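Local coordinates for protein cysteine desulfurase (PDB 5B89) that probably uses pyridoxal 5'-phosphate to take sulfur from L-cysteine, passing it to a carrier as persulfide and releasing L-alanine, at residues B[39-44]-B[369-374]; B[65-70]-B[77-82]; B[209-214]-B[228-233]. All coordinates share one frame; numbering follows the deposited sequence.

Contact 1 of 3, residues B[39-44]-B[369-374]; sequences YFDNTA and MVRSGH. With ALA (alanine), chain H.
At the wall of the alanine pocket, to which Thr43 and Ala44 belong, Tyr39 of the short strand 38-39 pairs in parallel with Met369 of strand 368-373, at the edge of the smaller mixed sheet, and the loop that follows carries Asp41 to Arg371. The backbone link is a bent hydrogen bond from Phe40 N to Met369 O at 2.8 Å. Around it the packing is apolar. The Met369 chain crosses the tyrosine at about a right angle, its CG 4.0 Å from Tyr39 CD1, and Phe40 CB lies 4.0 Å from Val370 CG1.

The centre of the contact is ionic. Asp41 places its carboxylate next to the arginine with CG anti to the backbone N (chi1 -162°). Asp41 OD2 takes Arg371 NE on its syn lone pair at 2.8 Å, in a nearly straight bond. Arg371 NH2 adds a weak bond to Asp41 OD2 at 3.3 Å. Carboxylate and guanidinium are nearly coplanar, 29° apart, and a water joins Arg371 NH2 to Tyr39 OH, which also bonds Thr45 O. The Ala44 methyl faces both Arg371 and the bound alanine, CB 3.7 Å from Arg371 NE and 3.9 Å from the ligand's OXT, where a longer side chain would probably collide.

Asp41 OD2 is also hydrogen-bonded to His72 NE2 of the second subunit, and Arg371 NH1 to Val67 O of that subunit. The buried carboxylate is thus likely to balance the arginine's charge while both serve the subunit interface.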
loop_
_atom_site.group_PDB
_atom_site.type_symbol
_atom_site.label_atom_id
_atom_site.label_comp_id
_atom_site.label_asym_id
_atom_site.label_seq_id
_atom_site.Cartn_x
_atom_site.Cartn_y
_atom_site.Cartn_z
ATOM N N TYR B 39 2.795 -21.980 15.166
ATOM C CA TYR B 39 2.207 -21.185 14.096
ATOM C C TYR B 39 2.217 -21.937 12.746
ATOM O O TYR B 39 3.197 -22.011 12.092
ATOM C CB TYR B 39 2.934 -19.828 13.961
ATOM C CG TYR B 39 2.257 -18.847 13.027
ATOM C CD1 TYR B 39 1.208 -18.085 13.434
ATOM C CD2 TYR B 39 2.674 -18.738 11.741
ATOM C CE1 TYR B 39 0.597 -17.217 12.575
ATOM C CE2 TYR B 39 2.070 -17.877 10.888
ATOM C CZ TYR B 39 1.043 -17.121 11.312
ATOM O OH TYR B 39 0.442 -16.271 10.455
ATOM N N PHE B 40 1.041 -22.430 12.404
ATOM C CA PHE B 40 0.798 -23.173 11.177
ATOM C C PHE B 40 -0.171 -22.418 10.245
ATOM O O PHE B 40 -0.977 -22.990 9.623
ATOM C CB PHE B 40 0.231 -24.579 11.487
ATOM C CG PHE B 40 1.251 -25.594 12.020
ATOM C CD1 PHE B 40 2.574 -25.329 12.104
ATOM C CD2 PHE B 40 0.828 -26.831 12.413
ATOM C CE1 PHE B 40 3.472 -26.262 12.569
ATOM C CE2 PHE B 40 1.706 -27.782 12.868
ATOM C CZ PHE B 40 3.028 -27.499 12.963
ATOM N N ASP B 41 -0.031 -21.106 10.204
ATOM C CA ASP B 41 -0.891 -20.291 9.328
ATOM C C ASP B 41 -0.056 -19.398 8.422
ATOM O O ASP B 41 -0.403 -18.301 8.161
ATOM C CB ASP B 41 -1.901 -19.461 10.102
ATOM C CG ASP B 41 -3.066 -18.964 9.229
ATOM O OD1 ASP B 41 -3.290 -19.522 8.174
ATOM O OD2 ASP B 41 -3.682 -18.019 9.656
ATOM N N ASN B 42 1.050 -19.964 7.960
ATOM C CA ASN B 42 2.023 -19.243 7.124
ATOM C C ASN B 42 1.467 -18.854 5.735
ATOM O O ASN B 42 1.968 -17.865 5.190
ATOM C CB ASN B 42 3.317 -20.070 7.008
ATOM C CG ASN B 42 4.023 -20.108 8.336
ATOM O OD1 ASN B 42 4.611 -19.097 8.777
ATOM N ND2 ASN B 42 3.875 -21.160 9.025
ATOM N N THR B 43 0.505 -19.573 5.220
ATOM C CA THR B 43 -0.134 -19.235 3.920
ATOM C C THR B 43 -0.812 -17.895 4.065
ATOM O O THR B 43 -0.818 -17.093 3.065
ATOM C CB THR B 43 -1.048 -20.347 3.473
ATOM O OG1 THR B 43 -0.173 -21.447 3.174
ATOM C CG2 THR B 43 -1.767 -19.999 2.235
ATOM N N ALA B 44 -1.397 -17.566 5.239
ATOM C CA ALA B 44 -2.086 -16.320 5.457
ATOM C C ALA B 44 -1.076 -15.215 5.592
ATOM O O ALA B 44 -1.242 -14.152 4.948
ATOM C CB ALA B 44 -2.968 -16.363 6.653
ATOM N N MET B 369 -2.031 -22.697 15.694
ATOM C CA MET B 369 -2.662 -21.694 14.841
ATOM C C MET B 369 -2.783 -22.258 13.440
ATOM O O MET B 369 -1.783 -22.463 12.776
ATOM C CB MET B 369 -1.812 -20.410 14.830
ATOM C CG MET B 369 -1.284 -19.799 16.114
ATOM S SD MET B 369 -2.486 -19.105 17.302
ATOM C CE MET B 369 -2.776 -20.479 18.468
ATOM N N VAL B 370 -4.044 -22.507 13.115
ATOM C CA VAL B 370 -4.387 -22.906 11.764
ATOM C C VAL B 370 -5.520 -22.048 11.246
ATOM O O VAL B 370 -6.210 -21.363 11.968
ATOM C CB VAL B 370 -4.771 -24.413 11.668
ATOM C CG1 VAL B 370 -3.646 -25.340 11.983
ATOM C CG2 VAL B 370 -6.023 -24.752 12.454
ATOM N N ARG B 371 -5.739 -22.099 9.904
ATOM C CA ARG B 371 -6.869 -21.352 9.331
ATOM C C ARG B 371 -7.930 -22.332 8.850
ATOM O O ARG B 371 -7.690 -23.492 8.599
ATOM C CB ARG B 371 -6.378 -20.407 8.221
ATOM C CG ARG B 371 -7.374 -19.246 8.065
ATOM C CD ARG B 371 -6.810 -17.937 7.578
ATOM N NE ARG B 371 -6.041 -17.125 8.505
ATOM C CZ ARG B 371 -6.409 -15.975 9.072
ATOM N NH1 ARG B 371 -7.627 -15.462 8.932
ATOM N NH2 ARG B 371 -5.524 -15.337 9.776
ATOM N N SER B 372 -9.150 -21.844 8.881
ATOM C CA SER B 372 -10.289 -22.633 8.471
ATOM C C SER B 372 -11.185 -21.815 7.545
ATOM O O SER B 372 -11.215 -20.628 7.636
ATOM C CB SER B 372 -11.060 -23.135 9.718
ATOM O OG SER B 372 -11.359 -22.046 10.583
ATOM N N GLY B 373 -11.910 -22.529 6.700
ATOM C CA GLY B 373 -12.820 -21.895 5.781
ATOM C C GLY B 373 -12.517 -22.152 4.334
ATOM O O GLY B 373 -11.920 -23.060 4.024
ATOM N N HIS B 374 -12.971 -21.251 3.471
ATOM C CA HIS B 374 -12.794 -21.388 2.033
ATOM C C HIS B 374 -11.475 -20.835 1.465
ATOM O O HIS B 374 -11.131 -21.083 0.355
ATOM C CB HIS B 374 -14.026 -20.863 1.288
ATOM C CG HIS B 374 -14.219 -19.401 1.418
ATOM N ND1 HIS B 374 -15.375 -18.829 1.891
ATOM C CD2 HIS B 374 -13.385 -18.381 1.136
ATOM C CE1 HIS B 374 -15.242 -17.522 1.901
ATOM N NE2 HIS B 374 -14.044 -17.223 1.442
HETATM N N ALA H . -3.549 -16.010 0.366
HETATM C CA ALA H . -3.810 -16.039 1.889
HETATM C C ALA H . -4.821 -17.074 2.438
HETATM O O ALA H . -5.058 -18.051 1.688
HETATM C CB ALA H . -4.199 -14.697 2.540
HETATM O OXT ALA H . -5.338 -17.084 3.617
HETATM O O HOH W 1 -2.351 -15.441 10.348
#

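Contact 2 of 3, residues B[65-70]-B[77-82]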
loop_
_atom_site.group_PDB
_atom_site.type_symbol
_atom_site.label_atom_id
_atom_site.label_comp_id
_atom_site.label_asym_id
_atom_site.label_seq_id
_atom_site.Cartn_x
_atom_site.Cartn_y
_atom_site.Cartn_z
ATOM N N ALA B 65 12.660 9.986 5.952
ATOM C CA ALA B 65 12.439 10.998 4.976
ATOM C C ALA B 65 11.747 10.409 3.786
ATOM O O ALA B 65 11.675 9.269 3.702
ATOM C CB ALA B 65 13.777 11.594 4.535
ATOM N N ASN B 66 11.294 11.278 2.907
ATOM C CA ASN B 66 10.685 10.909 1.666
ATOM C C ASN B 66 11.823 10.693 0.639
ATOM O O ASN B 66 12.910 11.084 0.863
ATOM C CB ASN B 66 9.628 11.907 1.183
ATOM C CG ASN B 66 8.496 11.223 0.448
ATOM O OD1 ASN B 66 8.725 10.277 -0.271
ATOM N ND2 ASN B 66 7.321 11.732 0.581
ATOM N N VAL B 67 11.512 10.050 -0.467
ATOM C CA VAL B 67 12.522 9.736 -1.443
ATOM C C VAL B 67 12.564 10.714 -2.574
ATOM O O VAL B 67 12.450 11.872 -2.357
ATOM C CB VAL B 67 12.365 8.287 -1.913
ATOM C CG1 VAL B 67 12.651 7.369 -0.770
ATOM C CG2 VAL B 67 10.963 7.977 -2.407
ATOM N N HIS B 68 12.785 10.249 -3.769
ATOM C CA HIS B 68 12.822 11.140 -4.925
ATOM C C HIS B 68 13.928 12.173 -4.924
ATOM O O HIS B 68 13.728 13.267 -5.379
ATOM C CB HIS B 68 11.474 11.800 -5.183
ATOM C CG HIS B 68 10.434 10.837 -5.680
ATOM N ND1 HIS B 68 10.424 10.333 -6.964
ATOM C CD2 HIS B 68 9.398 10.252 -5.041
ATOM C CE1 HIS B 68 9.413 9.496 -7.095
ATOM N NE2 HIS B 68 8.787 9.420 -5.933
ATOM N N ARG B 69 15.076 11.755 -4.425
ATOM C CA ARG B 69 16.288 12.536 -4.390
ATOM C C ARG B 69 16.175 13.988 -3.957
ATOM O O ARG B 69 16.693 14.871 -4.614
ATOM C CB ARG B 69 17.018 12.438 -5.739
ATOM C CG ARG B 69 17.667 11.081 -5.975
ATOM C CD ARG B 69 18.756 10.688 -4.949
ATOM N NE ARG B 69 19.380 9.405 -5.304
ATOM C CZ ARG B 69 20.142 8.673 -4.501
ATOM N NH1 ARG B 69 20.373 9.087 -3.260
ATOM N NH2 ARG B 69 20.620 7.493 -4.925
ATOM N N GLY B 70 15.509 14.209 -2.847
ATOM C CA GLY B 70 15.434 15.531 -2.274
ATOM C C GLY B 70 16.872 15.880 -1.942
ATOM O O GLY B 70 17.674 15.036 -1.669
ATOM N N MET B 77 19.613 9.475 1.927
ATOM C CA MET B 77 19.832 8.189 2.584
ATOM C C MET B 77 18.570 7.328 2.308
ATOM O O MET B 77 18.652 6.136 1.907
ATOM C CB MET B 77 20.085 8.216 4.103
ATOM C CG MET B 77 20.309 6.867 4.691
ATOM S SD MET B 77 21.646 5.850 3.933
ATOM C CE MET B 77 23.129 6.781 4.350
ATOM N N ALA B 78 17.401 7.884 2.540
ATOM C CA ALA B 78 16.139 7.153 2.226
ATOM C C ALA B 78 16.044 6.710 0.779
ATOM O O ALA B 78 15.679 5.574 0.548
ATOM C CB ALA B 78 14.906 7.978 2.662
ATOM N N THR B 79 16.365 7.579 -0.141
ATOM C CA THR B 79 16.335 7.283 -1.570
ATOM C C THR B 79 17.353 6.148 -1.846
ATOM O O THR B 79 16.988 5.182 -2.569
ATOM C CB THR B 79 16.661 8.498 -2.427
ATOM O OG1 THR B 79 15.686 9.490 -2.181
ATOM C CG2 THR B 79 16.597 8.135 -3.856
ATOM N N HIS B 80 18.566 6.240 -1.330
ATOM C CA HIS B 80 19.550 5.132 -1.556
ATOM C C HIS B 80 19.033 3.853 -1.037
ATOM O O HIS B 80 19.121 2.827 -1.767
ATOM C CB HIS B 80 20.849 5.491 -0.869
ATOM C CG HIS B 80 21.812 4.349 -0.584
ATOM N ND1 HIS B 80 22.617 3.821 -1.577
ATOM C CD2 HIS B 80 22.075 3.630 0.535
ATOM C CE1 HIS B 80 23.319 2.818 -1.079
ATOM N NE2 HIS B 80 23.019 2.686 0.203
ATOM N N LYS B 81 18.458 3.780 0.179
ATOM C CA LYS B 81 17.976 2.529 0.751
ATOM C C LYS B 81 16.728 2.040 -0.034
ATOM O O LYS B 81 16.542 0.792 -0.177
ATOM C CB LYS B 81 17.682 2.662 2.251
ATOM C CG LYS B 81 18.962 2.838 3.042
ATOM C CD LYS B 81 19.835 1.645 3.106
ATOM C CE LYS B 81 19.284 0.578 3.894
ATOM N NZ LYS B 81 20.160 -0.636 4.041
ATOM N N TYR B 82 15.870 2.899 -0.515
ATOM C CA TYR B 82 14.709 2.495 -1.313
ATOM C C TYR B 82 15.159 1.874 -2.659
ATOM O O TYR B 82 14.690 0.813 -3.030
ATOM C CB TYR B 82 13.763 3.702 -1.542
ATOM C CG TYR B 82 12.504 3.423 -2.321
ATOM C CD1 TYR B 82 11.585 2.480 -1.836
ATOM C CD2 TYR B 82 12.201 4.027 -3.494
ATOM C CE1 TYR B 82 10.448 2.247 -2.498
ATOM C CE2 TYR B 82 11.015 3.736 -4.170
ATOM C CZ TYR B 82 10.193 2.797 -3.661
ATOM O OH TYR B 82 8.982 2.473 -4.312
#
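Thr79, on helix 73-93, meets Arg69 and Val67 of the loop that leads into that helix, and its two branches divide the work. The polar branch takes the hydrogen bond between the segments: Arg69 N donates to Thr79 OG1 at 3.2 Å. The hydroxyl stands beside its own backbone N (chi1 -61°), a position from which it also bonds Ser75 O one turn earlier. Within the loop, Asn66 OD1 accepts from Val67 N at 2.8 Å, while Asn66 ND2 bonds Thr288 OG1 of its own chain and Ala44 O of the second subunit.

The methyl branch makes van der Waals contact. Thr79 CG2 lies over one face of the Arg69 guanidinium, toward its rim, 3.4 Å from NE. Arg69, bent at chi2, lays its chain obliquely across the threonine, and its NH2 goes on to a salt bridge with Glu83.

Apolar contacts fill the remainder. Val67 CG1 rests 3.9 Å from Tyr82 CB and 4.2 Å from Ala78 CB, and Ala65 CB also comes to 4.2 Å from Ala78 CB. Alanine suits this helix face because the loop backbone runs close, Ala65 O being 3.6 Å from Ala78 CB. A valine in place of Thr79 would probably leave Arg69 N without its acceptor and Ser75 O without this partner, weakening the loop's hold on the helix.

Polar anchoring at Thr79 and apolar contacts at Val67 together imply a loop held in shape where it faces the other subunit's active site.

Contact 3 of 3, residues B[209-214]-B[228-233]. With PLP (pyridoxal-5'-phosphate), chain G.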
loop_
_atom_site.group_PDB
_atom_site.type_symbol
_atom_site.label_atom_id
_atom_site.label_comp_id
_atom_site.label_asym_id
_atom_site.label_seq_id
_atom_site.Cartn_x
_atom_site.Cartn_y
_atom_site.Cartn_z
ATOM N N VAL B 209 1.943 -14.535 -13.745
ATOM C CA VAL B 209 2.183 -15.544 -12.686
ATOM C C VAL B 209 1.789 -14.890 -11.300
ATOM O O VAL B 209 2.368 -13.861 -10.920
ATOM C CB VAL B 209 3.592 -16.052 -12.623
ATOM C CG1 VAL B 209 3.802 -17.069 -11.530
ATOM C CG2 VAL B 209 3.984 -16.674 -13.967
ATOM N N ASP B 210 0.899 -15.540 -10.583
ATOM C CA ASP B 210 0.588 -15.208 -9.182
ATOM C C ASP B 210 1.507 -16.042 -8.334
ATOM O O ASP B 210 1.282 -17.274 -8.130
ATOM C CB ASP B 210 -0.899 -15.484 -8.856
ATOM C CG ASP B 210 -1.280 -15.366 -7.358
ATOM O OD1 ASP B 210 -0.334 -15.137 -6.580
ATOM O OD2 ASP B 210 -2.468 -15.663 -7.026
ATOM N N ALA B 211 2.604 -15.446 -7.813
ATOM C CA ALA B 211 3.633 -16.090 -7.031
ATOM C C ALA B 211 3.420 -15.785 -5.520
ATOM O O ALA B 211 4.403 -15.927 -4.761
ATOM C CB ALA B 211 4.997 -15.718 -7.527
ATOM N N ALA B 212 2.235 -15.470 -5.121
ATOM C CA ALA B 212 2.035 -15.052 -3.712
ATOM C C ALA B 212 2.386 -16.202 -2.806
ATOM O O ALA B 212 2.853 -15.924 -1.696
ATOM C CB ALA B 212 0.635 -14.596 -3.499
ATOM N N GLN B 213 2.149 -17.441 -3.176
ATOM C CA GLN B 213 2.441 -18.575 -2.273
ATOM C C GLN B 213 3.715 -19.265 -2.536
ATOM O O GLN B 213 4.154 -20.133 -1.718
ATOM C CB GLN B 213 1.334 -19.557 -2.277
ATOM C CG GLN B 213 0.164 -19.080 -1.634
ATOM C CD GLN B 213 0.405 -18.603 -0.161
ATOM O OE1 GLN B 213 1.372 -19.005 0.628
ATOM N NE2 GLN B 213 -0.500 -17.701 0.220
ATOM N N SER B 214 4.393 -18.932 -3.605
ATOM C CA SER B 214 5.675 -19.466 -3.904
ATOM C C SER B 214 6.900 -18.606 -3.421
ATOM O O SER B 214 7.933 -19.134 -2.980
ATOM C CB SER B 214 5.884 -19.763 -5.350
ATOM O OG SER B 214 5.640 -18.648 -6.157
ATOM N N ASP B 228 5.838 -12.717 -18.122
ATOM C CA ASP B 228 5.692 -11.351 -18.588
ATOM C C ASP B 228 5.281 -10.396 -17.425
ATOM O O ASP B 228 5.725 -9.247 -17.390
ATOM C CB ASP B 228 4.683 -11.258 -19.695
ATOM C CG ASP B 228 5.174 -12.063 -20.969
ATOM O OD1 ASP B 228 6.333 -11.913 -21.342
ATOM O OD2 ASP B 228 4.291 -12.794 -21.444
ATOM N N PHE B 229 4.439 -10.901 -16.533
ATOM C CA PHE B 229 4.053 -10.174 -15.295
ATOM C C PHE B 229 4.109 -11.191 -14.232
ATOM O O PHE B 229 3.739 -12.366 -14.400
ATOM C CB PHE B 229 2.683 -9.590 -15.427
ATOM C CG PHE B 229 2.572 -8.558 -16.507
ATOM C CD1 PHE B 229 2.346 -8.927 -17.789
ATOM C CD2 PHE B 229 2.637 -7.209 -16.210
ATOM C CE1 PHE B 229 2.252 -7.949 -18.778
ATOM C CE2 PHE B 229 2.586 -6.223 -17.196
ATOM C CZ PHE B 229 2.368 -6.605 -18.451
ATOM N N LEU B 230 4.503 -10.716 -13.031
ATOM C CA LEU B 230 4.585 -11.609 -11.845
ATOM C C LEU B 230 4.295 -10.829 -10.603
ATOM O O LEU B 230 4.779 -9.705 -10.517
ATOM C CB LEU B 230 5.859 -12.347 -11.773
ATOM C CG LEU B 230 6.017 -13.373 -10.645
ATOM C CD1 LEU B 230 6.859 -14.512 -11.062
ATOM C CD2 LEU B 230 6.622 -12.720 -9.436
ATOM N N ALA B 231 3.482 -11.392 -9.718
ATOM C CA ALA B 231 3.064 -10.633 -8.476
ATOM C C ALA B 231 3.409 -11.494 -7.269
ATOM O O ALA B 231 3.298 -12.719 -7.305
ATOM C CB ALA B 231 1.561 -10.439 -8.521
ATOM N N PHE B 232 3.882 -10.874 -6.200
ATOM C CA PHE B 232 3.997 -11.520 -4.897
ATOM C C PHE B 232 3.815 -10.538 -3.773
ATOM O O PHE B 232 3.763 -9.350 -4.009
ATOM C CB PHE B 232 5.239 -12.339 -4.767
ATOM C CG PHE B 232 6.527 -11.609 -4.666
ATOM C CD1 PHE B 232 7.023 -11.289 -3.404
ATOM C CD2 PHE B 232 7.307 -11.303 -5.764
ATOM C CE1 PHE B 232 8.224 -10.725 -3.231
ATOM C CE2 PHE B 232 8.536 -10.745 -5.584
ATOM C CZ PHE B 232 9.003 -10.409 -4.296
ATOM N N SER B 233 3.637 -11.078 -2.555
ATOM C CA SER B 233 3.386 -10.267 -1.323
ATOM C C SER B 233 4.524 -10.371 -0.367
ATOM O O SER B 233 4.944 -11.509 -0.046
ATOM C CB SER B 233 2.125 -10.732 -0.560
ATOM O OG SER B 233 0.936 -10.465 -1.393
HETATM N N1 PLP G . -2.820 -15.418 -4.488
HETATM C C2 PLP G . -2.422 -16.481 -3.738
HETATM C C2A PLP G . -2.080 -17.807 -4.382
HETATM C C3 PLP G . -2.390 -16.292 -2.344
HETATM O O3 PLP G . -1.995 -17.318 -1.550
HETATM C C4 PLP G . -2.681 -15.020 -1.788
HETATM C C4A PLP G . -2.684 -14.892 -0.213
HETATM C C5 PLP G . -3.005 -13.957 -2.669
HETATM C C6 PLP G . -3.095 -14.162 -4.029
HETATM C C5A PLP G . -3.364 -12.602 -2.068
HETATM O O4P PLP G . -2.174 -12.032 -1.443
HETATM P P PLP G . -2.465 -10.689 -0.728
HETATM O O1P PLP G . -1.192 -10.357 -0.112
HETATM O O2P PLP G . -3.550 -11.003 0.305
HETATM O O3P PLP G . -2.963 -9.740 -1.715
HETATM O O HOH W 2 4.510 -13.656 -1.698
#
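Val209 and Leu230 pack at a slant on one face of the sheet, Leu230 CD1 lying 3.9 Å from Val209 CB. The leucine's CG is anti to its backbone N (chi1 -176°), and its other branch, CD2, comes equally near Ala211 CB. Branched chains suit this buried face, whereas at Ala211 a bare methyl fits close to both Leu230 CD2 and Phe232 CB.

Asp210 and Ala231 point to the opposite face, where the cofactor lies beyond the aspartate. These are neighbouring parallel strands of the seven-stranded mixed sheet in the large domain of a fold-type I pyridoxal-phosphate enzyme. Val209 N donates to Phe229 O, Ala231 N to Val209 O at 3.0 Å, and Ala211 N to Ala231 O at 2.9 Å.

Next along the chain, Asp210 OD1 accepts Ala212 N at 3.0 Å in an Asx turn, which probably holds the carboxylate in place; Asp210 OD2 is 2.6 Å from the pyridine N1. The turn sets Ala212 CB against the ring, 3.6 Å from C2. On the companion strand, Ser233 OG, also bonded to Thr106, donates a very short bond to phosphate O1P. A water bridges Ala212 O and Ser233 N between the two segments.

How the contacts relate
All three contacts are largely buried, but contact 3 lies deepest, near the centre of the chain and untouched by the other subunit, while contact 2 is peripheral, with Arg69 and His80 exposed. Contacts 1 and 3 both pair parallel strands, in different sheets, and they touch where Thr43 O meets Gln213 NE2 (2.9 Å, a probable hydrogen bond), so the alanine and cofactor sides of one active site adjoin. Contact 2 instead joins a loop to a helix, yet like contact 1 it meets the second subunit. Contact 1 centres on a salt bridge shared with that subunit, contact 2 on one cross-segment hydrogen bond amid apolar contacts, and contact 3 on strand bonds with polar ends that hold the cofactor.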